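Local atomic coordinates of protein SeqA (Vibrio cholerae, PDB entry 3SK7), a protein that negatively regulates the initiation of DNA replication, binding pairs of hemimethylated GATC sequences at the origin so that it fires once per cell cycle. Residues R26-I30 and V112-I116. Sequence-based numbering, arbitrary orientation. Where two conformers were deposited one is given.
Sequences RFMLI and VTHSI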
ATOM      1  N   ARG A  26       0.286  -9.341   0.690  1.00  5.88           N
ATOM      2  CA  ARG A  26      -0.833  -8.692   1.287  1.00  7.26           C
ATOM      3  C   ARG A  26      -0.627  -7.172   1.204  1.00  7.71           C
ATOM      4  O   ARG A  26      -1.546  -6.428   0.848  1.00  7.15           O
ATOM      5  CB  ARG A  26      -0.963  -9.106   2.733  1.00  8.05           C
ATOM      6  CG  ARG A  26      -1.330 -10.566   2.885  1.00 10.28           C
ATOM      7  CD  ARG A  26      -1.877 -10.893   4.260  1.00 18.94           C
ATOM      8  NE  ARG A  26      -0.838 -10.874   5.272  1.00 23.50           N
ATOM      9  CZ  ARG A  26      -0.134 -11.943   5.633  1.00 25.93           C
ATOM     10  NH1 ARG A  26      -0.340 -13.099   5.041  1.00 27.22           N
ATOM     11  NH2 ARG A  26       0.796 -11.865   6.574  1.00 29.12           N
ATOM     12  N   PHE A  27       0.590  -6.731   1.528  1.00  6.10           N
ATOM     13  CA  PHE A  27       1.004  -5.325   1.412  1.00  5.99           C
ATOM     14  C   PHE A  27       0.718  -4.814   0.003  1.00  7.85           C
ATOM     15  O   PHE A  27       0.087  -3.773  -0.194  1.00  6.28           O
ATOM     16  CB  PHE A  27       2.482  -5.237   1.767  1.00  8.37           C
ATOM     17  CG  PHE A  27       3.122  -3.886   1.585  1.00  7.22           C
ATOM     18  CD1 PHE A  27       2.784  -2.823   2.393  1.00  6.49           C
ATOM     19  CD2 PHE A  27       4.113  -3.709   0.652  1.00  8.27           C
ATOM     20  CE1 PHE A  27       3.436  -1.609   2.281  1.00  8.96           C
ATOM     21  CE2 PHE A  27       4.756  -2.495   0.540  1.00 11.69           C
ATOM     22  CZ  PHE A  27       4.406  -1.449   1.348  1.00 10.13           C
ATOM     23  N   MET A  28       1.208  -5.544  -0.989  1.00  7.00           N
ATOM     24  CA  MET A  28       1.002  -5.151  -2.370  1.00  6.53           C
ATOM     25  C   MET A  28      -0.470  -5.089  -2.805  1.00  5.55           C
ATOM     26  O   MET A  28      -0.878  -4.142  -3.500  1.00  7.24           O
ATOM     27  CB  MET A  28       1.792  -6.058  -3.312  1.00  6.55           C
ATOM     28  CG  MET A  28       3.302  -5.864  -3.263  1.00 11.42           C
ATOM     29  SD  MET A  28       3.762  -4.176  -3.638  1.00 18.71           S
ATOM     30  CE  MET A  28       5.409  -4.327  -4.231  1.00 22.33           C
ATOM     31  N   LEU A  29      -1.258  -6.096  -2.396  1.00  5.77           N
ATOM     32  CA  LEU A  29      -2.657  -6.105  -2.774  1.00  5.92           C
ATOM     33  C   LEU A  29      -3.424  -4.972  -2.084  1.00  7.56           C
ATOM     34  O   LEU A  29      -4.308  -4.368  -2.668  1.00  7.24           O
ATOM     35  CB  LEU A  29      -3.287  -7.464  -2.478  1.00  6.93           C
ATOM     36  CG  LEU A  29      -4.747  -7.649  -2.872  1.00  8.38           C
ATOM     37  CD1 LEU A  29      -4.984  -7.263  -4.320  1.00  9.48           C
ATOM     38  CD2 LEU A  29      -5.175  -9.082  -2.627  1.00 10.00           C
ATOM     39  N   ILE A  30      -3.070  -4.678  -0.850  1.00  5.81           N
ATOM     40  CA  ILE A  30      -3.653  -3.525  -0.165  1.00  6.26           C
ATOM     41  C   ILE A  30      -3.375  -2.220  -0.932  1.00  3.80           C
ATOM     42  O   ILE A  30      -4.301  -1.420  -1.190  1.00  5.51           O
ATOM     43  CB  ILE A  30      -3.115  -3.418   1.263  1.00  5.61           C
ATOM     44  CG1 ILE A  30      -3.785  -4.449   2.168  1.00  7.12           C
ATOM     45  CG2 ILE A  30      -3.348  -2.021   1.855  1.00  7.17           C
ATOM     46  CD1 ILE A  30      -3.031  -4.736   3.459  1.00  7.50           C
ATOM     47  N   VAL A 112      -6.821  -3.006   8.525  1.00  6.40           N
ATOM     48  CA  VAL A 112      -6.043  -3.260   7.321  1.00  5.93           C
ATOM     49  C   VAL A 112      -4.556  -3.477   7.658  1.00  9.11           C
ATOM     50  O   VAL A 112      -3.931  -4.435   7.176  1.00  7.41           O
ATOM     51  CB  VAL A 112      -6.207  -2.101   6.313  1.00  7.12           C
ATOM     52  CG1 VAL A 112      -5.223  -2.212   5.166  1.00  7.08           C
ATOM     53  CG2 VAL A 112      -7.613  -2.069   5.744  1.00  8.50           C
ATOM     54  N   THR A 113      -3.990  -2.611   8.493  1.00  7.30           N
ATOM     55  CA  THR A 113      -2.589  -2.768   8.847  1.00  7.71           C
ATOM     56  C   THR A 113      -2.337  -4.026   9.688  1.00  7.84           C
ATOM     57  O   THR A 113      -1.314  -4.703   9.504  1.00  8.80           O
ATOM     58  CB  THR A 113      -2.036  -1.518   9.581  1.00  9.97           C
ATOM     59  OG1 THR A 113      -2.772  -1.276  10.783  1.00 10.65           O
ATOM     60  CG2 THR A 113      -2.071  -0.309   8.697  1.00 10.89           C
ATOM     61  N   HIS A 114      -3.263  -4.362  10.583  1.00  7.43           N
ATOM     62  CA  HIS A 114      -3.103  -5.599  11.352  0.53  8.97           C
ATOM     63  C   HIS A 114      -3.094  -6.843  10.486  1.00  9.83           C
ATOM     64  O   HIS A 114      -2.554  -7.870  10.893  1.00 14.96           O
ATOM     65  CB  HIS A 114      -4.195  -5.707  12.418  0.53 13.67           C
ATOM     66  CG  HIS A 114      -3.971  -4.811  13.592  0.53 21.07           C
ATOM     67  ND1 HIS A 114      -4.680  -4.938  14.771  0.53 26.70           N
ATOM     68  CD2 HIS A 114      -3.124  -3.772  13.780  0.53 26.67           C
ATOM     69  CE1 HIS A 114      -4.277  -4.022  15.627  0.53 23.52           C
ATOM     70  NE2 HIS A 114      -3.327  -3.299  15.050  0.53 22.97           N
ATOM     71  N   SER A 115      -3.648  -6.750   9.280  1.00  8.61           N
ATOM     72  CA  SER A 115      -3.774  -7.904   8.400  1.00  9.30           C
ATOM     73  C   SER A 115      -2.505  -8.215   7.624  1.00 12.33           C
ATOM     74  O   SER A 115      -2.392  -9.289   7.011  1.00 13.59           O
ATOM     75  CB  SER A 115      -4.910  -7.694   7.405  1.00 10.71           C
ATOM     76  OG  SER A 115      -4.493  -6.824   6.356  1.00 14.18           O
ATOM     77  N   ILE A 116      -1.573  -7.278   7.630  1.00 12.04           N
ATOM     78  CA  ILE A 116      -0.305  -7.442   6.936  1.00 13.18           C
ATOM     79  C   ILE A 116       0.589  -8.361   7.756  1.00 23.78           C
ATOM     80  O   ILE A 116       0.770  -8.197   8.974  1.00 32.30           O
ATOM     81  CB  ILE A 116       0.412  -6.114   6.701  1.00 11.79           C
ATOM     82  CG1 ILE A 116      -0.480  -5.167   5.906  1.00 13.35           C
ATOM     83  CG2 ILE A 116       1.753  -6.340   5.965  1.00 15.52           C
ATOM     84  CD1 ILE A 116       0.054  -3.755   5.816  1.00 13.63           C
ATOM     85  OXT ILE A 116       1.151  -9.298   7.188  1.00 31.65           O
TER
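A chain end is a charge as well as a terminus, and a folded domain can put that charge to use. Here the C-terminal carboxylate of Ile116 meets Arg26, one turn before Ile30 on helix 23-37. The arginine (chi1 m, chi2 t, chi3 m) carries its guanidinium to the carboxylate, and a salt bridge forms with Arg26 NH2 2.7 Å from Ile116 OXT; the oxygen lies near the guanidinium plane, which suits a well-directed hydrogen bond (N-H...O angle 158°). A second bond to the same oxygen, from Arg26 NE to Ile116 OXT at 3.2 Å, is weak. Arg26 NH1 is held by the carbonyl of Leu20, so the group links the chain end to the segment preceding its own helix.

Next to the salt bridge the contact is mostly apolar. Ile30, in the mt rotamer, extends its CD1 between three residues: Ile30 CD1 lies 3.6 Å from Ile116 CG1, 3.8 Å from Val112 CG1 and 3.9 Å from Ser115 OG. Ile116, also mt, directs its own CD1 to the edge of the Phe27 ring, while that ring, with chi1 t, packs on helix 88-101. Ser115 adopts the p rotamer, which turns its hydroxyl back along the chain to donate a hydrogen bond from Ser115 OG to Val112 O (2.6 Å); the hydroxyl, so bonded, lies beside the Ile30 methyl. Phe17 of helix 15-18 touches Arg26, Ile30 and Ser115. This is helix-helix packing of the mainly helical SeqA C-terminal, DNA-binding domain, with the chain end tied to helix 23-37 by a terminal-carboxylate salt bridge.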